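Fructose-1,6-bisphosphatase/inositol-1-monophosphatase (Thermotoga maritima, PDB 2P3N) removes phosphate from inositol 1-phosphate, fructose 1,6-bisphosphate and several other phosphate esters in a magnesium-dependent reaction, working as a homotetramer. Local coordinates at residues L17-I20 / H21-R24; E29-G33 / F34-V38; D82-I85 / N86-G90. All coordinates share one frame; numbering follows the deposited sequence.

Interaction 1: residues L17-I20 / H21-R24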
ATOM      1  N   LEU A  17       3.159  -4.143 -14.292  1.00 23.47           N
ATOM      2  CA  LEU A  17       3.619  -5.263 -15.087  1.00 22.42           C
ATOM      3  C   LEU A  17       4.874  -5.793 -14.430  1.00 26.12           C
ATOM      4  O   LEU A  17       5.119  -6.992 -14.436  1.00 30.89           O
ATOM      5  CB  LEU A  17       3.943  -4.822 -16.507  1.00 26.55           C
ATOM      6  CG  LEU A  17       4.851  -5.803 -17.242  1.00 24.77           C
ATOM      7  CD1 LEU A  17       4.069  -7.052 -17.561  1.00 22.98           C
ATOM      8  CD2 LEU A  17       5.393  -5.164 -18.498  1.00 30.57           C
ATOM      9  N   LEU A  18       5.674  -4.890 -13.868  1.00 27.54           N
ATOM     10  CA  LEU A  18       6.914  -5.279 -13.209  1.00 23.37           C
ATOM     11  C   LEU A  18       6.624  -6.045 -11.931  1.00 24.46           C
ATOM     12  O   LEU A  18       7.381  -6.939 -11.555  1.00 25.44           O
ATOM     13  CB  LEU A  18       7.768  -4.048 -12.866  1.00 25.74           C
ATOM     14  CG  LEU A  18       8.392  -3.246 -14.013  1.00 20.10           C
ATOM     15  CD1 LEU A  18       9.243  -2.145 -13.443  1.00 15.69           C
ATOM     16  CD2 LEU A  18       9.231  -4.147 -14.879  1.00 21.37           C
ATOM     17  N   MET A  19       5.528  -5.693 -11.266  1.00 22.32           N
ATOM     18  CA  MET A  19       5.157  -6.353 -10.026  1.00 22.30           C
ATOM     19  C   MET A  19       4.782  -7.809 -10.252  1.00 25.38           C
ATOM     20  O   MET A  19       4.951  -8.652  -9.370  1.00 23.09           O
ATOM     21  CB  MET A  19       4.011  -5.609  -9.363  1.00 17.65           C
ATOM     22  CG  MET A  19       4.435  -4.290  -8.755  1.00 16.74           C
ATOM     23  SD  MET A  19       5.705  -4.453  -7.485  1.00 19.71           S
ATOM     24  CE  MET A  19       4.686  -4.852  -6.089  1.00 25.70           C
ATOM     25  N   ILE A  20       4.268  -8.101 -11.440  1.00 27.11           N
ATOM     26  CA  ILE A  20       3.898  -9.458 -11.788  1.00 25.26           C
ATOM     27  C   ILE A  20       5.130 -10.356 -11.695  1.00 25.88           C
ATOM     28  O   ILE A  20       5.067 -11.469 -11.172  1.00 26.93           O
ATOM     29  CB  ILE A  20       3.363  -9.534 -13.237  1.00 22.90           C
ATOM     30  CG1 ILE A  20       2.004  -8.844 -13.328  1.00 25.16           C
ATOM     31  CG2 ILE A  20       3.290 -10.985 -13.687  1.00 22.45           C
ATOM     32  CD1 ILE A  20       1.325  -8.973 -14.654  1.00 20.65           C
ATOM     33  N   HIS A  21       6.254  -9.837 -12.169  1.00 22.07           N
ATOM     34  CA  HIS A  21       7.493 -10.587 -12.228  1.00 24.01           C
ATOM     35  C   HIS A  21       8.543 -10.315 -11.161  1.00 28.70           C
ATOM     36  O   HIS A  21       9.604 -10.946 -11.152  1.00 31.65           O
ATOM     37  CB  HIS A  21       8.103 -10.360 -13.605  1.00 22.56           C
ATOM     38  CG  HIS A  21       7.158 -10.655 -14.730  1.00 28.43           C
ATOM     39  ND1 HIS A  21       6.876 -11.938 -15.147  1.00 30.09           N
ATOM     40  CD2 HIS A  21       6.379  -9.837 -15.477  1.00 25.04           C
ATOM     41  CE1 HIS A  21       5.961 -11.900 -16.098  1.00 23.65           C
ATOM     42  NE2 HIS A  21       5.642 -10.637 -16.317  1.00 31.01           N
ATOM     43  N   TRP A  22       8.261  -9.380 -10.269  1.00 28.14           N
ATOM     44  CA  TRP A  22       9.203  -9.022  -9.228  1.00 25.24           C
ATOM     45  C   TRP A  22       9.709 -10.257  -8.483  1.00 28.54           C
ATOM     46  O   TRP A  22       8.921 -11.085  -8.031  1.00 27.35           O
ATOM     47  CB  TRP A  22       8.529  -8.030  -8.282  1.00 26.32           C
ATOM     48  CG  TRP A  22       9.407  -7.483  -7.218  1.00 27.89           C
ATOM     49  CD1 TRP A  22      10.741  -7.180  -7.311  1.00 30.39           C
ATOM     50  CD2 TRP A  22       9.009  -7.142  -5.891  1.00 22.55           C
ATOM     51  NE1 TRP A  22      11.196  -6.672  -6.115  1.00 23.86           N
ATOM     52  CE2 TRP A  22      10.152  -6.638  -5.227  1.00 27.48           C
ATOM     53  CE3 TRP A  22       7.799  -7.211  -5.197  1.00 19.69           C
ATOM     54  CZ2 TRP A  22      10.115  -6.209  -3.897  1.00 27.42           C
ATOM     55  CZ3 TRP A  22       7.764  -6.786  -3.876  1.00 22.82           C
ATOM     56  CH2 TRP A  22       8.915  -6.292  -3.240  1.00 28.76           C
ATOM     57  N   GLY A  23      11.036 -10.374  -8.387  1.00 30.64           N
ATOM     58  CA  GLY A  23      11.666 -11.499  -7.718  1.00 27.06           C
ATOM     59  C   GLY A  23      11.360 -12.843  -8.359  1.00 30.75           C
ATOM     60  O   GLY A  23      11.797 -13.878  -7.864  1.00 33.49           O
ATOM     61  N   ARG A  24      10.634 -12.837  -9.470  1.00 31.07           N
ATOM     62  CA  ARG A  24      10.256 -14.076 -10.128  1.00 31.01           C
ATOM     63  C   ARG A  24      10.687 -14.200 -11.580  1.00 37.39           C
ATOM     64  O   ARG A  24       9.980 -14.813 -12.373  1.00 36.12           O
ATOM     65  CB  ARG A  24       8.739 -14.262 -10.054  1.00 37.13           C
ATOM     66  CG  ARG A  24       8.181 -14.449  -8.651  1.00 50.21           C
ATOM     67  CD  ARG A  24       6.673 -14.142  -8.571  1.00 61.39           C
ATOM     68  NE  ARG A  24       6.396 -12.714  -8.388  1.00 67.86           N
ATOM     69  CZ  ARG A  24       5.186 -12.199  -8.174  1.00 69.83           C
ATOM     70  NH1 ARG A  24       5.037 -10.891  -8.017  1.00 75.03           N
ATOM     71  NH2 ARG A  24       4.121 -12.989  -8.113  1.00 62.12           N
TER
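The imidazole of His21 carries the methyl CG2 of Ile20 over one of its faces, and the guanidinium of Arg24 carries the carbonyl oxygen Ile20 O over one of its own. The first is a CH-pi contact, with Ile20 CG2 3.6 Å from the centroid of the His21 ring and 13° off its normal. Because CG2 of Ile20 stands anti to the backbone N (its CG1 at chi1 -70°), the beta-branch is carried forward alongside the next side chain, which points the same way. Leu17 O approaches CD2 of the same ring obliquely, at 3.3 Å. At the edge of the Arg24 guanidinium, and in its plane, NE donates to Trp22 O (3.0 Å, 164°), a nearly straight bond that fixes how the group is turned. A positive group would probably be welcome beside the carbonyls of Met19 and Ile20, though neither is hydrogen-bonded to it. Met19 and Trp22 run side by side: the thioether, bent at chi2 and chi3, makes an oblique Met-aromatic contact, SD lying 4.9 Å from the centroid of the six-membered ring. The backbone leaves the helix by a type II beta turn from His21 to Arg24, closed by Arg24 N to His21 O at 2.7 Å; Gly23 takes the positive phi that such a turn requires. Trp22 NE1 bonds to Leu91 O, and its ring meets that of Phe94. Leu18 packs on Ile41 and Ala45 of helix 40-56 and on Phe87 of helix 84-89, while Ile20 and Met19 pack on His16 of a second subunit, placing this helix end at a tetramer interface.

Interaction 2: residues E29-G33 / F34-V38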
ATOM      1  N   GLU A  29      19.911 -12.515 -17.789  1.00 50.46           N
ATOM      2  CA  GLU A  29      20.876 -12.376 -18.878  1.00 48.22           C
ATOM      3  C   GLU A  29      21.981 -11.372 -18.544  1.00 49.77           C
ATOM      4  O   GLU A  29      21.714 -10.296 -18.000  1.00 48.80           O
ATOM      5  CB  GLU A  29      20.149 -11.935 -20.152  1.00 56.42           C
ATOM      6  CG  GLU A  29      19.144 -12.957 -20.694  1.00 64.66           C
ATOM      7  CD  GLU A  29      18.141 -12.342 -21.667  1.00 67.17           C
ATOM      8  OE1 GLU A  29      18.580 -11.596 -22.574  1.00 64.19           O
ATOM      9  OE2 GLU A  29      16.921 -12.611 -21.525  1.00 63.38           O
ATOM     10  N   LYS A  30      23.219 -11.726 -18.882  1.00 50.96           N
ATOM     11  CA  LYS A  30      24.375 -10.868 -18.613  1.00 52.16           C
ATOM     12  C   LYS A  30      24.663  -9.954 -19.802  1.00 52.30           C
ATOM     13  O   LYS A  30      24.596 -10.393 -20.941  1.00 54.49           O
ATOM     14  CB  LYS A  30      25.606 -11.731 -18.337  1.00 49.98           C
ATOM     15  CG  LYS A  30      25.363 -12.871 -17.375  1.00 51.82           C
ATOM     16  CD  LYS A  30      26.631 -13.658 -17.144  1.00 56.53           C
ATOM     17  CE  LYS A  30      26.350 -14.976 -16.449  1.00 62.52           C
ATOM     18  NZ  LYS A  30      27.589 -15.795 -16.301  1.00 72.11           N
ATOM     19  N   LYS A  31      24.983  -8.688 -19.551  1.00 52.91           N
ATOM     20  CA  LYS A  31      25.283  -7.772 -20.650  1.00 53.34           C
ATOM     21  C   LYS A  31      26.790  -7.600 -20.815  1.00 53.17           C
ATOM     22  O   LYS A  31      27.316  -7.734 -21.919  1.00 56.00           O
ATOM     23  CB  LYS A  31      24.590  -6.416 -20.431  1.00 49.85           C
ATOM     24  CG  LYS A  31      23.072  -6.475 -20.637  1.00 44.91           C
ATOM     25  CD  LYS A  31      22.337  -5.236 -20.138  1.00 43.71           C
ATOM     26  CE  LYS A  31      22.519  -4.035 -21.045  1.00 45.64           C
ATOM     27  NZ  LYS A  31      21.741  -2.854 -20.554  1.00 44.47           N
ATOM     28  N   THR A  32      27.485  -7.316 -19.721  1.00 52.47           N
ATOM     29  CA  THR A  32      28.934  -7.156 -19.771  1.00 53.03           C
ATOM     30  C   THR A  32      29.562  -7.758 -18.521  1.00 54.35           C
ATOM     31  O   THR A  32      30.663  -7.382 -18.120  1.00 53.95           O
ATOM     32  CB  THR A  32      29.351  -5.672 -19.860  1.00 52.16           C
ATOM     33  OG1 THR A  32      28.858  -4.973 -18.713  1.00 56.50           O
ATOM     34  CG2 THR A  32      28.809  -5.028 -21.144  1.00 46.29           C
ATOM     35  N   GLY A  33      28.846  -8.701 -17.917  1.00 56.88           N
ATOM     36  CA  GLY A  33      29.324  -9.356 -16.715  1.00 58.45           C
ATOM     37  C   GLY A  33      28.147  -9.834 -15.889  1.00 59.80           C
ATOM     38  O   GLY A  33      26.997  -9.757 -16.338  1.00 60.60           O
ATOM     39  N   PHE A  34      28.426 -10.320 -14.682  1.00 58.25           N
ATOM     40  CA  PHE A  34      27.376 -10.811 -13.792  1.00 56.51           C
ATOM     41  C   PHE A  34      26.760  -9.687 -12.954  1.00 53.94           C
ATOM     42  O   PHE A  34      25.674  -9.846 -12.401  1.00 53.40           O
ATOM     43  CB  PHE A  34      27.932 -11.898 -12.861  1.00 59.39           C
ATOM     44  CG  PHE A  34      28.988 -11.401 -11.914  1.00 59.36           C
ATOM     45  CD1 PHE A  34      30.275 -11.120 -12.369  1.00 60.35           C
ATOM     46  CD2 PHE A  34      28.684 -11.163 -10.577  1.00 58.13           C
ATOM     47  CE1 PHE A  34      31.244 -10.602 -11.500  1.00 59.61           C
ATOM     48  CE2 PHE A  34      29.645 -10.646  -9.704  1.00 55.83           C
ATOM     49  CZ  PHE A  34      30.925 -10.364 -10.166  1.00 57.75           C
ATOM     50  N   LYS A  35      27.464  -8.559 -12.862  1.00 53.59           N
ATOM     51  CA  LYS A  35      26.995  -7.398 -12.098  1.00 49.73           C
ATOM     52  C   LYS A  35      26.166  -6.468 -12.977  1.00 45.71           C
ATOM     53  O   LYS A  35      25.546  -5.524 -12.494  1.00 45.72           O
ATOM     54  CB  LYS A  35      28.186  -6.615 -11.520  1.00 46.41           C
ATOM     55  CG  LYS A  35      29.078  -7.419 -10.581  1.00 49.48           C
ATOM     56  CD  LYS A  35      30.266  -6.599 -10.087  1.00 55.07           C
ATOM     57  CE  LYS A  35      29.849  -5.502  -9.121  1.00 56.89           C
ATOM     58  NZ  LYS A  35      29.494  -6.038  -7.777  1.00 63.88           N
ATOM     59  N   ASP A  36      26.166  -6.745 -14.275  1.00 46.08           N
ATOM     60  CA  ASP A  36      25.426  -5.935 -15.230  1.00 47.64           C
ATOM     61  C   ASP A  36      24.514  -6.828 -16.062  1.00 47.14           C
ATOM     62  O   ASP A  36      24.879  -7.277 -17.151  1.00 44.78           O
ATOM     63  CB  ASP A  36      26.401  -5.183 -16.131  1.00 53.38           C
ATOM     64  CG  ASP A  36      25.712  -4.476 -17.257  1.00 61.99           C
ATOM     65  OD1 ASP A  36      24.640  -3.886 -17.007  1.00 80.44           O
ATOM     66  OD2 ASP A  36      26.240  -4.504 -18.387  1.00 54.73           O
ATOM     67  N   ILE A  37      23.316  -7.070 -15.537  1.00 45.57           N
ATOM     68  CA  ILE A  37      22.345  -7.938 -16.192  1.00 40.97           C
ATOM     69  C   ILE A  37      21.096  -7.238 -16.728  1.00 38.53           C
ATOM     70  O   ILE A  37      20.820  -6.072 -16.435  1.00 39.29           O
ATOM     71  CB  ILE A  37      21.869  -9.038 -15.227  1.00 41.91           C
ATOM     72  CG1 ILE A  37      21.238  -8.383 -13.992  1.00 41.63           C
ATOM     73  CG2 ILE A  37      23.029  -9.938 -14.840  1.00 44.27           C
ATOM     74  CD1 ILE A  37      20.438  -9.327 -13.120  1.00 35.42           C
ATOM     75  N   VAL A  38      20.340  -7.983 -17.518  1.00 31.93           N
ATOM     76  CA  VAL A  38      19.106  -7.490 -18.091  1.00 30.70           C
ATOM     77  C   VAL A  38      18.199  -8.712 -18.198  1.00 32.82           C
ATOM     78  O   VAL A  38      18.685  -9.857 -18.242  1.00 28.83           O
ATOM     79  CB  VAL A  38      19.334  -6.861 -19.503  1.00 34.21           C
ATOM     80  CG1 VAL A  38      19.883  -7.912 -20.473  1.00 35.18           C
ATOM     81  CG2 VAL A  38      18.029  -6.270 -20.036  1.00 36.64           C
TER
HETATM   82  O   HOH W   1      20.085  -3.533 -17.685  1.00 26.68           O
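Asp36 OD2 accepts the hydroxyl of Thr32 at 2.7 Å (OG1 to OD2), the donor arriving on the anti side of the carboxylate and 19° out of its plane. With its CG anti to the backbone N (chi1 172°), Asp36 swings its acid back across the turn to the threonine, whose hydroxyl, close to the backbone, meets the carboxylate without a long arm. Asp36 OD2 also lies 3.2 Å from Lys31 CB. The backbone adds Lys31 N to Asp36 O at 2.8 Å, so one residue ties down both Lys31 and Thr32. Were Asp36 replaced by alanine, the Thr32 hydroxyl would probably lose its acceptor and the tip of the hairpin one of its ties, the backbone bond from Lys31 N remaining. The backbone angles of Gly33 would jam a CB against the preceding carbonyl, which is why glycine sits here. Nearer the hairpin's open end, Glu29 and Val38 form an antiparallel hydrogen-bonded pair, Val38 N to Glu29 O at 2.7 Å. Lys31 lays its aliphatic part across Val38 at about a right angle, tightly, with CD 3.5 Å from Val38 CB, and carries its ammonium on to a salt bridge with Glu66. The hairpin of strands 29-30 and 37-38 sits against helix 84-89, where Ile37 packs on Ile85 and Val88; Glu29 reaches Arg43 of helix 40-56 in a salt bridge, and Lys35 bonds to Arg169 O of a neighbouring subunit.

Interaction 3: residues D82-I85 / N86-G90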
ATOM      1  N   ASP A  82      15.414   0.433 -13.317  1.00 31.95           N
ATOM      2  CA  ASP A  82      16.637   0.912 -12.694  1.00 33.42           C
ATOM      3  C   ASP A  82      16.795   0.107 -11.405  1.00 32.77           C
ATOM      4  O   ASP A  82      16.111   0.352 -10.417  1.00 34.44           O
ATOM      5  CB  ASP A  82      16.534   2.412 -12.406  1.00 31.43           C
ATOM      6  CG  ASP A  82      17.818   2.988 -11.826  1.00 36.88           C
ATOM      7  OD1 ASP A  82      17.887   4.221 -11.630  1.00 42.46           O
ATOM      8  OD2 ASP A  82      18.759   2.210 -11.565  1.00 39.97           O
ATOM      9  N   GLY A  83      17.686  -0.873 -11.429  1.00 30.72           N
ATOM     10  CA  GLY A  83      17.882  -1.708 -10.258  1.00 30.02           C
ATOM     11  C   GLY A  83      17.420  -3.113 -10.607  1.00 32.12           C
ATOM     12  O   GLY A  83      16.719  -3.767  -9.833  1.00 32.32           O
ATOM     13  N   THR A  84      17.826  -3.573 -11.788  1.00 32.17           N
ATOM     14  CA  THR A  84      17.458  -4.891 -12.289  1.00 30.53           C
ATOM     15  C   THR A  84      17.900  -6.038 -11.375  1.00 33.21           C
ATOM     16  O   THR A  84      17.228  -7.078 -11.298  1.00 30.93           O
ATOM     17  CB  THR A  84      18.031  -5.110 -13.707  1.00 28.22           C
ATOM     18  OG1 THR A  84      17.607  -4.037 -14.563  1.00 25.20           O
ATOM     19  CG2 THR A  84      17.538  -6.430 -14.280  1.00 27.88           C
ATOM     20  N   ILE A  85      19.018  -5.851 -10.675  1.00 34.39           N
ATOM     21  CA  ILE A  85      19.518  -6.883  -9.767  1.00 31.71           C
ATOM     22  C   ILE A  85      18.536  -7.036  -8.617  1.00 29.73           C
ATOM     23  O   ILE A  85      18.112  -8.142  -8.293  1.00 31.44           O
ATOM     24  CB  ILE A  85      20.913  -6.510  -9.217  1.00 37.04           C
ATOM     25  CG1 ILE A  85      21.943  -6.591 -10.347  1.00 39.75           C
ATOM     26  CG2 ILE A  85      21.284  -7.420  -8.054  1.00 41.11           C
ATOM     27  CD1 ILE A  85      23.323  -6.101  -9.975  1.00 41.94           C
ATOM     28  N   ASN A  86      18.181  -5.913  -8.004  1.00 29.38           N
ATOM     29  CA  ASN A  86      17.227  -5.912  -6.906  1.00 27.85           C
ATOM     30  C   ASN A  86      15.944  -6.563  -7.395  1.00 28.12           C
ATOM     31  O   ASN A  86      15.417  -7.489  -6.772  1.00 27.79           O
ATOM     32  CB  ASN A  86      16.923  -4.479  -6.485  1.00 27.16           C
ATOM     33  CG  ASN A  86      17.919  -3.940  -5.499  1.00 24.77           C
ATOM     34  OD1 ASN A  86      17.870  -2.766  -5.139  1.00 31.65           O
ATOM     35  ND2 ASN A  86      18.827  -4.793  -5.042  1.00 33.65           N
ATOM     36  N   PHE A  87      15.457  -6.051  -8.525  1.00 29.24           N
ATOM     37  CA  PHE A  87      14.238  -6.533  -9.161  1.00 28.12           C
ATOM     38  C   PHE A  87      14.220  -8.062  -9.263  1.00 29.57           C
ATOM     39  O   PHE A  87      13.207  -8.707  -8.993  1.00 28.86           O
ATOM     40  CB  PHE A  87      14.114  -5.920 -10.564  1.00 18.12           C
ATOM     41  CG  PHE A  87      12.915  -6.405 -11.319  1.00 26.12           C
ATOM     42  CD1 PHE A  87      11.640  -5.955 -10.984  1.00 25.66           C
ATOM     43  CD2 PHE A  87      13.048  -7.384 -12.298  1.00 24.67           C
ATOM     44  CE1 PHE A  87      10.515  -6.477 -11.607  1.00 26.94           C
ATOM     45  CE2 PHE A  87      11.934  -7.915 -12.928  1.00 24.51           C
ATOM     46  CZ  PHE A  87      10.661  -7.462 -12.580  1.00 29.61           C
ATOM     47  N   VAL A  88      15.354  -8.627  -9.663  1.00 31.65           N
ATOM     48  CA  VAL A  88      15.502 -10.071  -9.815  1.00 30.03           C
ATOM     49  C   VAL A  88      15.512 -10.821  -8.489  1.00 27.33           C
ATOM     50  O   VAL A  88      14.910 -11.882  -8.374  1.00 30.90           O
ATOM     51  CB  VAL A  88      16.806 -10.408 -10.601  1.00 32.44           C
ATOM     52  CG1 VAL A  88      17.173 -11.875 -10.434  1.00 32.88           C
ATOM     53  CG2 VAL A  88      16.606 -10.095 -12.076  1.00 30.56           C
ATOM     54  N   HIS A  89      16.176 -10.275  -7.484  1.00 25.07           N
ATOM     55  CA  HIS A  89      16.250 -10.963  -6.205  1.00 28.86           C
ATOM     56  C   HIS A  89      15.036 -10.763  -5.330  1.00 32.22           C
ATOM     57  O   HIS A  89      14.842 -11.488  -4.350  1.00 30.42           O
ATOM     58  CB  HIS A  89      17.520 -10.561  -5.456  1.00 32.94           C
ATOM     59  CG  HIS A  89      18.760 -11.188  -6.018  1.00 37.05           C
ATOM     60  ND1 HIS A  89      19.598 -11.980  -5.269  1.00 37.96           N
ATOM     61  CD2 HIS A  89      19.285 -11.159  -7.265  1.00 39.90           C
ATOM     62  CE1 HIS A  89      20.587 -12.413  -6.028  1.00 38.97           C
ATOM     63  NE2 HIS A  89      20.421 -11.928  -7.244  1.00 40.13           N
ATOM     64  N   GLY A  90      14.211  -9.781  -5.685  1.00 34.11           N
ATOM     65  CA  GLY A  90      13.007  -9.543  -4.918  1.00 29.62           C
ATOM     66  C   GLY A  90      13.074  -8.378  -3.964  1.00 29.71           C
ATOM     67  O   GLY A  90      12.186  -8.227  -3.127  1.00 33.57           O
TER
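Asn86 sets its CB 3.4 Å from Gly83 O, on the first turn of helix 84-89, and Phe87 makes that turn's opening bond, its N donating to Gly83 O at 2.9 Å, almost straight at 174°. Gly83 is the N-cap, and its phi of 114° would press any CB against the carbonyl before it, so glycine suits the place. The Phe87 ring has Thr84 O at its edge, near the ring plane. With CG anti to the backbone N (chi1 178°), the ring is swung away from this turn to His21 of helix 2-21, and it meets Phe94 edge to face. Val88 N bonds to Thr84 O at 2.9 Å, and its methyl CG2 crowds that same oxygen at 3.2 Å; the branched, apolar side chain belongs here because it packs on Val25 and Val28. His89 N donates to Ile85 O at 3.0 Å, in the carbonyl plane, while CD2 of its ring comes obliquely to within 3.4 Å of that oxygen. The other end of the imidazole, NE2, bonds to Arg169 of a neighbouring subunit. Gly90 closes the helix with N to Asn86 O at 2.8 Å and leaves helical angles with a positive phi. Successive amides thus hold the carbonyls of residues 83 to 86, bonding the short helix together behind Thr84, whose OG1 bonds to Asp42. Asp82, Gly83 and Thr84 probably bind substrate, and Asp82 probably a second magnesium ion, as in relatives, which implies a polar helix start at the active site, apolar Phe87 and Val88 turned to the rest of the chain, and His89 bonded to the neighbouring subunit.

How the interactions relate
Interaction 3 is the hub of the three. It touches interaction 1, whose centre lies about 10 Å from its own, through a probable hydrogen bond from Gly23 N to Phe87 O (2.8 Å), and interaction 2, centre to centre about 12 Å, through Lys35 O and Ile85 CD1 at 3.4 Å. Interactions 1 and 2 do not meet, their nearest atoms being about 10 Å apart. All three lie near the magnesium site formed by Glu65, Asp79 and Ile81, but at different removes: the side chain of Thr84 is about 4 Å from the bound magnesium, that of Lys31 about 7 Å and that of Leu18 about 9 Å. All three also touch the neighbouring subunit that supplies Arg169.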